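Local coordinates for protein malate dehydrogenase (Naegleria fowleri, PDB 6UM4) that probably catalyses the NAD(P)-dependent interconversion of malate and oxaloacetate, at residues Leu94-Ala105 against Asn126-Glu135; Asn210-Ile221 against Ala237-Met248. All coordinates share one frame; numbering follows the deposited sequence.

How the contacts relate
Both contacts are pairs of neighbouring parallel strands in one six-stranded sheet, the core of the Rossmann-type nucleotide-binding domain. In contact 1, strand 98-102 pairs with 129-134. In contact 2, strand 218-221 pairs with 245-247 at the far edge. Strand 176-179 lies between the two pairs and bonds to both 98-102 and 218-221. Asp-175, just before it, also serves both: its OD2 accepts from Thr-99 N and its OD1 from Asn-214 ND2. The contact centres are about 15 Å apart, and their nearest atoms stay about 6 Å apart. The glycine-bearing turn after strand 98-102 is where this family usually holds the dinucleotide; contact 2 lies next to strand 353-359 and helix 332-348.

Contact 1: Leu94-Ala105 against Asn126-Glu135; sequences LAPPVTITVSGA and NQPVKLRLLE
Gln-127 NE2 donates to Pro-96 O at 2.7 Å across the contact. Gln-127 NE2 also bonds Pro-128 O at 3.0 Å, in the carbonyl plane on a lone pair. Both acceptors lie close to the amide plane, so the two bonds fix how the amide is turned. Gln-127 CG stands opposite the backbone N (chi1 178°) and the chain bends at chi2 (58°), which brings the amide back to the other segment. There it crosses Val-98 at about a right angle, with Gln-127 NE2 3.5 Å from Val-98 CG1. Pro-128 O takes a second donor, Val-98 N. Parallel strand bonding then runs from Val-98 to Leu-134; Ile-100 N to Lys-130 O is the shortest of these bonds, at 2.7 Å. Past the end of strand 98-102, Ala-105 N donates to Leu-134 O.

On one face, Lys-130 extends beside Pro-97, its CE 4.0 Å from Pro-97 CG. Thr-99 CG2 meets Arg-132 CD at 3.6 Å. Arg-132 then bends at chi3, and its guanidinium bonds Asp-169 O and makes a cation-pi contact with Tyr-162. On the other face, Ile-100 CD1 packs on Val-129 CG1 at 3.8 Å, and Ala-105 CB meets Leu-133 CB at the same distance.

This is the first beta-alpha-beta unit of the Rossmann fold. Gly-104, with positive phi, lies in the turn leading to helix 108-118. Glu-135 OE2 bonds Cys-106 N in that turn. Helix 108-118 covers Ile-100 and Val-102, and helix 140-151 covers Leu-131; both touch Leu-133. Strands 176-179 and 158-164 flank the pair.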
# COMPACT_ATOMS: atom_id res chain seq x y z
N LEU A 94 9.87 7.81 -20.95
CA LEU A 94 8.70 8.13 -20.13
C LEU A 94 7.58 8.70 -20.98
O LEU A 94 7.79 9.54 -21.86
CB LEU A 94 9.06 9.13 -19.03
CG LEU A 94 9.83 8.65 -17.80
CD1 LEU A 94 9.95 9.78 -16.79
CD2 LEU A 94 9.15 7.44 -17.19
N ALA A 95 6.36 8.26 -20.70
CA ALA A 95 5.20 8.79 -21.38
C ALA A 95 4.90 10.19 -20.86
O ALA A 95 5.41 10.59 -19.82
CB ALA A 95 4.00 7.86 -21.16
N PRO A 96 4.09 10.96 -21.59
CA PRO A 96 3.61 12.22 -21.03
C PRO A 96 2.73 11.96 -19.83
O PRO A 96 2.13 10.88 -19.70
CB PRO A 96 2.82 12.84 -22.19
CG PRO A 96 2.47 11.69 -23.06
CD PRO A 96 3.62 10.76 -22.97
N PRO A 97 2.67 12.89 -18.89
CA PRO A 97 1.94 12.63 -17.64
C PRO A 97 0.43 12.54 -17.83
O PRO A 97 -0.14 13.15 -18.74
CB PRO A 97 2.33 13.81 -16.75
CG PRO A 97 2.70 14.89 -17.69
CD PRO A 97 3.33 14.21 -18.88
N VAL A 98 -0.21 11.77 -16.95
CA VAL A 98 -1.66 11.74 -16.84
C VAL A 98 -2.04 12.28 -15.46
O VAL A 98 -1.24 12.26 -14.52
CB VAL A 98 -2.24 10.33 -17.05
CG1 VAL A 98 -1.81 9.79 -18.41
CG2 VAL A 98 -1.77 9.41 -15.91
N THR A 99 -3.27 12.76 -15.36
CA THR A 99 -3.82 13.37 -14.15
C THR A 99 -4.90 12.48 -13.55
O THR A 99 -5.85 12.10 -14.25
CB THR A 99 -4.39 14.75 -14.48
OG1 THR A 99 -3.34 15.60 -14.91
CG2 THR A 99 -5.07 15.37 -13.28
N ILE A 100 -4.80 12.18 -12.25
CA ILE A 100 -5.76 11.32 -11.56
C ILE A 100 -6.37 12.11 -10.41
O ILE A 100 -5.66 12.56 -9.51
CB ILE A 100 -5.10 10.04 -11.01
CG1 ILE A 100 -4.25 9.35 -12.08
CG2 ILE A 100 -6.16 9.08 -10.50
CD1 ILE A 100 -3.01 8.64 -11.47
N THR A 101 -7.69 12.23 -10.40
CA THR A 101 -8.41 12.86 -9.29
C THR A 101 -8.92 11.79 -8.32
O THR A 101 -9.57 10.84 -8.74
CB THR A 101 -9.59 13.69 -9.80
OG1 THR A 101 -9.12 14.63 -10.77
CG2 THR A 101 -10.26 14.44 -8.66
N VAL A 102 -8.64 11.97 -7.03
CA VAL A 102 -9.10 11.03 -6.01
C VAL A 102 -9.85 11.82 -4.95
O VAL A 102 -9.30 12.75 -4.35
CB VAL A 102 -7.94 10.23 -5.37
CG1 VAL A 102 -8.49 9.27 -4.32
CG2 VAL A 102 -7.15 9.46 -6.43
N SER A 103 -11.12 11.46 -4.74
CA SER A 103 -11.90 12.06 -3.67
C SER A 103 -11.73 11.23 -2.39
O SER A 103 -11.10 10.17 -2.39
CB SER A 103 -13.38 12.16 -4.08
OG SER A 103 -13.96 10.87 -4.17
N GLY A 104 -12.27 11.74 -1.29
CA GLY A 104 -12.07 11.07 -0.01
C GLY A 104 -10.62 10.77 0.29
O GLY A 104 -10.31 9.73 0.89
N ALA A 105 -9.72 11.67 -0.11
CA ALA A 105 -8.29 11.38 -0.14
C ALA A 105 -7.64 11.29 1.24
O ALA A 105 -6.47 10.92 1.32
CB ALA A 105 -7.56 12.43 -0.98
N ASN A 126 6.36 3.32 -16.37
CA ASN A 126 6.84 4.39 -17.23
C ASN A 126 5.79 5.47 -17.47
O ASN A 126 5.91 6.25 -18.42
CB ASN A 126 7.33 3.81 -18.56
CG ASN A 126 8.59 2.98 -18.39
OD1 ASN A 126 9.58 3.45 -17.81
ND2 ASN A 126 8.56 1.74 -18.87
N GLN A 127 4.79 5.57 -16.59
CA GLN A 127 3.69 6.53 -16.74
C GLN A 127 3.70 7.52 -15.58
O GLN A 127 3.17 7.21 -14.50
CB GLN A 127 2.35 5.80 -16.79
CG GLN A 127 1.15 6.73 -16.90
CD GLN A 127 1.24 7.61 -18.12
OE1 GLN A 127 1.05 7.14 -19.24
NE2 GLN A 127 1.53 8.88 -17.93
N PRO A 128 4.25 8.72 -15.77
CA PRO A 128 4.21 9.74 -14.72
C PRO A 128 2.79 10.13 -14.35
O PRO A 128 1.89 10.15 -15.19
CB PRO A 128 4.96 10.93 -15.35
CG PRO A 128 5.78 10.34 -16.43
CD PRO A 128 4.99 9.19 -16.96
N VAL A 129 2.60 10.48 -13.08
CA VAL A 129 1.26 10.75 -12.58
C VAL A 129 1.22 12.08 -11.85
O VAL A 129 2.20 12.53 -11.26
CB VAL A 129 0.76 9.61 -11.66
CG1 VAL A 129 0.62 8.35 -12.45
CG2 VAL A 129 1.74 9.39 -10.52
N LYS A 130 0.06 12.73 -11.94
CA LYS A 130 -0.29 13.90 -11.16
C LYS A 130 -1.56 13.58 -10.38
O LYS A 130 -2.56 13.13 -10.97
CB LYS A 130 -0.51 15.12 -12.04
CG LYS A 130 0.71 15.52 -12.86
CD LYS A 130 0.44 16.77 -13.66
CE LYS A 130 1.65 17.11 -14.53
NZ LYS A 130 1.49 18.44 -15.19
N LEU A 131 -1.52 13.82 -9.08
CA LEU A 131 -2.64 13.52 -8.20
C LEU A 131 -3.36 14.81 -7.85
O LEU A 131 -2.74 15.78 -7.41
CB LEU A 131 -2.16 12.83 -6.93
CG LEU A 131 -1.68 11.38 -7.07
CD1 LEU A 131 -1.09 10.89 -5.74
CD2 LEU A 131 -2.84 10.53 -7.48
N ARG A 132 -4.67 14.83 -8.06
CA ARG A 132 -5.51 15.92 -7.60
C ARG A 132 -6.41 15.34 -6.52
O ARG A 132 -7.32 14.55 -6.82
CB ARG A 132 -6.31 16.52 -8.76
CG ARG A 132 -5.41 17.15 -9.84
CD ARG A 132 -6.22 17.84 -10.95
NE ARG A 132 -6.71 19.15 -10.55
CZ ARG A 132 -5.98 20.27 -10.64
NH1 ARG A 132 -4.68 20.19 -10.94
NH2 ARG A 132 -6.50 21.44 -10.29
N LEU A 133 -6.15 15.74 -5.29
CA LEU A 133 -6.72 15.11 -4.10
C LEU A 133 -7.83 15.98 -3.55
O LEU A 133 -7.59 17.15 -3.22
CB LEU A 133 -5.63 14.91 -3.04
CG LEU A 133 -4.42 14.11 -3.49
CD1 LEU A 133 -3.46 13.91 -2.31
CD2 LEU A 133 -4.91 12.75 -4.05
N LEU A 134 -9.02 15.41 -3.42
CA LEU A 134 -10.21 16.14 -2.99
C LEU A 134 -10.67 15.65 -1.63
O LEU A 134 -10.68 14.44 -1.37
CB LEU A 134 -11.34 15.95 -4.01
CG LEU A 134 -12.70 16.49 -3.59
CD1 LEU A 134 -12.57 17.99 -3.43
CD2 LEU A 134 -13.78 16.16 -4.59
N GLU A 135 -11.04 16.58 -0.76
CA GLU A 135 -11.58 16.23 0.55
C GLU A 135 -12.62 17.27 0.93
O GLU A 135 -12.77 18.30 0.28
CB GLU A 135 -10.47 16.16 1.62
CG GLU A 135 -10.05 14.76 2.05
CD GLU A 135 -11.20 13.92 2.65
OE1 GLU A 135 -12.22 14.50 3.10
OE2 GLU A 135 -11.09 12.68 2.67

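Contact 2: Asn210-Ile221 against Ala237-Met248; sequences NKQANGDVLVLI and APDIPPENITAM
Asn-210, near the end of helix 191-212, lays its amide over the turn Ala-237 to Ile-240. Asp-239 N meets a lone pair of Asn-210 OD1 at 2.8 Å. Asn-210 ND2 donates to Asp-239 OD2 at 3.0 Å, on the anti lone pair. Amide and carboxylate are nearly coplanar, 29° apart. Asn-210 CG opposite the backbone N (chi1 -160°) carries the amide to this turn. Val-217 CG1 packs on Ile-240 CD1 at 3.7 Å.

Asn-244 ND2 donates to a water, which in turn donates to Gly-215 O and Val-217 O. Leu-218 CD2 sits over the face of the same amide, 3.4 Å from Asn-244 OD1.

Strands 218-221 and 245-247 are joined through helix 226-235, a beta-alpha-beta crossover at the edge of the Rossmann-type sheet. Bonding starts with Val-219 N to Asn-244 O at 2.8 Å and ends with Met-248 N to Ile-221 O.

Ile-245 CG1 runs alongside Val-219 and touches Val-219 CB at 3.9 Å. In the conformer given, Ile-221 CD1 lies near Ile-245 CG2; the closeness is doubtful, since Ile-221 has a second conformer. On the opposite face Leu-220 CD1 reaches Met-248 CB at 3.8 Å. Thr-246 OG1 bonds His-342 NE2 of helix 332-348, which also covers Leu-220.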
# COMPACT_ATOMS: atom_id res chain seq x y z
N ASN A 210 -18.04 16.34 -16.14
CA ASN A 210 -18.41 16.63 -17.52
C ASN A 210 -17.79 17.94 -17.96
O ASN A 210 -17.28 18.05 -19.08
CB ASN A 210 -19.93 16.67 -17.67
CG ASN A 210 -20.36 16.49 -19.10
OD1 ASN A 210 -20.41 15.37 -19.60
ND2 ASN A 210 -20.68 17.59 -19.78
N LYS A 211 -17.77 18.92 -17.07
CA LYS A 211 -17.25 20.25 -17.39
C LYS A 211 -15.73 20.30 -17.43
O LYS A 211 -15.15 20.88 -18.35
CB LYS A 211 -17.78 21.25 -16.38
CG LYS A 211 -17.16 22.60 -16.44
CD LYS A 211 -17.60 23.43 -15.25
CE LYS A 211 -16.89 24.78 -15.23
NZ LYS A 211 -16.93 25.35 -13.87
N GLN A 212 -15.05 19.66 -16.47
CA GLN A 212 -13.64 19.92 -16.18
C GLN A 212 -12.67 18.86 -16.66
O GLN A 212 -11.54 19.22 -17.02
CB GLN A 212 -13.45 20.09 -14.67
CG GLN A 212 -14.22 21.26 -14.07
CD GLN A 212 -13.58 22.59 -14.45
OE1 GLN A 212 -13.87 23.15 -15.49
NE2 GLN A 212 -12.68 23.08 -13.60
N ALA A 213 -13.07 17.58 -16.66
CA ALA A 213 -12.16 16.48 -16.94
C ALA A 213 -11.87 16.38 -18.43
O ALA A 213 -12.55 16.98 -19.27
CB ALA A 213 -12.75 15.16 -16.43
N ASN A 214 -10.84 15.62 -18.78
CA ASN A 214 -10.57 15.43 -20.19
C ASN A 214 -11.60 14.49 -20.81
O ASN A 214 -12.29 13.73 -20.11
CB ASN A 214 -9.13 14.95 -20.38
CG ASN A 214 -8.12 16.08 -20.11
OD1 ASN A 214 -8.42 17.26 -20.29
ND2 ASN A 214 -6.94 15.71 -19.62
N GLY A 215 -11.73 14.56 -22.14
CA GLY A 215 -12.85 13.92 -22.81
C GLY A 215 -12.86 12.41 -22.67
O GLY A 215 -13.93 11.78 -22.69
N ASP A 216 -11.68 11.79 -22.56
CA ASP A 216 -11.54 10.34 -22.47
C ASP A 216 -11.43 9.86 -21.03
O ASP A 216 -10.92 8.76 -20.80
CB ASP A 216 -10.30 9.87 -23.25
CG ASP A 216 -10.42 10.11 -24.74
OD1 ASP A 216 -11.56 10.18 -25.26
OD2 ASP A 216 -9.36 10.23 -25.40
N VAL A 217 -11.86 10.67 -20.06
CA VAL A 217 -11.65 10.35 -18.66
C VAL A 217 -12.33 9.01 -18.32
O VAL A 217 -13.42 8.70 -18.81
CB VAL A 217 -12.16 11.49 -17.76
CG1 VAL A 217 -13.64 11.74 -18.03
CG2 VAL A 217 -11.93 11.16 -16.28
N LEU A 218 -11.64 8.21 -17.52
CA LEU A 218 -12.23 6.99 -16.96
C LEU A 218 -12.51 7.25 -15.49
O LEU A 218 -11.64 7.77 -14.77
CB LEU A 218 -11.31 5.77 -17.14
CG LEU A 218 -10.88 5.48 -18.59
CD1 LEU A 218 -9.95 4.28 -18.63
CD2 LEU A 218 -12.11 5.27 -19.52
N VAL A 219 -13.73 6.93 -15.06
CA VAL A 219 -14.22 7.22 -13.72
C VAL A 219 -14.57 5.91 -13.02
O VAL A 219 -15.40 5.15 -13.52
CB VAL A 219 -15.44 8.15 -13.74
CG1 VAL A 219 -15.86 8.50 -12.34
CG2 VAL A 219 -15.18 9.41 -14.55
N LEU A 220 -13.97 5.69 -11.85
CA LEU A 220 -14.27 4.51 -11.04
C LEU A 220 -14.97 4.98 -9.77
O LEU A 220 -14.46 5.84 -9.06
CB LEU A 220 -12.98 3.75 -10.69
CG LEU A 220 -13.17 2.64 -9.65
CD1 LEU A 220 -14.18 1.60 -10.15
CD2 LEU A 220 -11.84 2.00 -9.30
N ILE A 221 -16.16 4.44 -9.51
CA ILE A 221 -16.92 4.76 -8.31
C ILE A 221 -16.69 3.64 -7.30
O ILE A 221 -16.98 2.47 -7.58
CB ILE A 221 -18.42 4.93 -8.60
CG1 ILE A 221 -18.73 6.32 -9.18
CG2 ILE A 221 -19.21 4.75 -7.31
CD1 ILE A 221 -18.39 6.48 -10.65
N ALA A 237 -23.58 13.56 -16.67
CA ALA A 237 -22.37 13.81 -17.45
C ALA A 237 -22.64 13.41 -18.88
O ALA A 237 -22.07 12.44 -19.39
CB ALA A 237 -21.18 13.04 -16.86
N PRO A 238 -23.48 14.18 -19.59
CA PRO A 238 -23.97 13.73 -20.91
C PRO A 238 -22.89 13.62 -21.98
O PRO A 238 -23.10 12.93 -22.98
CB PRO A 238 -25.01 14.80 -21.28
CG PRO A 238 -24.64 16.00 -20.48
CD PRO A 238 -24.08 15.46 -19.18
N ASP A 239 -21.74 14.27 -21.81
CA ASP A 239 -20.68 14.18 -22.80
C ASP A 239 -19.64 13.11 -22.47
O ASP A 239 -18.68 12.93 -23.23
CB ASP A 239 -20.01 15.55 -22.97
CG ASP A 239 -20.98 16.58 -23.48
OD1 ASP A 239 -21.47 16.44 -24.62
OD2 ASP A 239 -21.30 17.51 -22.71
N ILE A 240 -19.81 12.39 -21.37
CA ILE A 240 -18.94 11.26 -21.05
C ILE A 240 -19.64 9.98 -21.51
O ILE A 240 -20.77 9.72 -21.08
CB ILE A 240 -18.61 11.22 -19.56
CG1 ILE A 240 -17.72 12.42 -19.19
CG2 ILE A 240 -17.99 9.87 -19.22
CD1 ILE A 240 -17.28 12.46 -17.72
N PRO A 241 -19.01 9.19 -22.38
CA PRO A 241 -19.57 7.89 -22.74
C PRO A 241 -19.86 7.07 -21.50
O PRO A 241 -19.00 6.94 -20.60
CB PRO A 241 -18.46 7.25 -23.58
CG PRO A 241 -17.68 8.42 -24.11
CD PRO A 241 -17.72 9.44 -23.03
N PRO A 242 -21.08 6.54 -21.38
CA PRO A 242 -21.45 5.83 -20.15
C PRO A 242 -20.51 4.71 -19.79
O PRO A 242 -20.31 4.45 -18.60
CB PRO A 242 -22.87 5.33 -20.46
CG PRO A 242 -23.41 6.44 -21.43
CD PRO A 242 -22.22 6.75 -22.29
N GLU A 243 -19.89 4.05 -20.78
CA GLU A 243 -18.96 2.96 -20.50
C GLU A 243 -17.67 3.43 -19.83
O GLU A 243 -16.92 2.60 -19.31
CB GLU A 243 -18.62 2.22 -21.80
CG GLU A 243 -19.63 1.15 -22.16
CD GLU A 243 -20.93 1.72 -22.68
OE1 GLU A 243 -20.97 2.93 -22.99
OE2 GLU A 243 -21.92 0.94 -22.76
N ASN A 244 -17.37 4.73 -19.88
CA ASN A 244 -16.19 5.26 -19.21
C ASN A 244 -16.40 5.53 -17.72
O ASN A 244 -15.48 6.02 -17.06
CB ASN A 244 -15.71 6.54 -19.92
CG ASN A 244 -15.10 6.26 -21.27
OD1 ASN A 244 -14.84 5.11 -21.61
ND2 ASN A 244 -14.88 7.29 -22.06
N ILE A 245 -17.59 5.26 -17.19
CA ILE A 245 -17.88 5.41 -15.76
C ILE A 245 -18.36 4.06 -15.25
O ILE A 245 -19.42 3.58 -15.65
CB ILE A 245 -18.96 6.48 -15.51
CG1 ILE A 245 -18.55 7.82 -16.13
CG2 ILE A 245 -19.25 6.60 -14.02
CD1 ILE A 245 -19.58 8.91 -15.92
N THR A 246 -17.59 3.44 -14.34
CA THR A 246 -17.98 2.16 -13.79
C THR A 246 -18.00 2.21 -12.27
O THR A 246 -17.44 3.12 -11.64
CB THR A 246 -17.06 1.04 -14.26
OG1 THR A 246 -15.72 1.32 -13.85
CG2 THR A 246 -17.09 0.93 -15.77
N ALA A 247 -18.62 1.20 -11.67
CA ALA A 247 -18.63 1.04 -10.23
C ALA A 247 -17.84 -0.23 -9.88
O ALA A 247 -17.73 -1.15 -10.70
CB ALA A 247 -20.08 0.96 -9.72
N MET A 248 -17.27 -0.27 -8.67
CA MET A 248 -16.31 -1.32 -8.33
C MET A 248 -16.97 -2.53 -7.67
O MET A 248 -17.48 -2.44 -6.55
CB MET A 248 -15.23 -0.80 -7.40
CG MET A 248 -14.09 -1.79 -7.34
SD MET A 248 -12.68 -1.24 -6.38
CE MET A 248 -13.41 -1.36 -4.73
O HOH W 1 -14.68 9.69 -21.03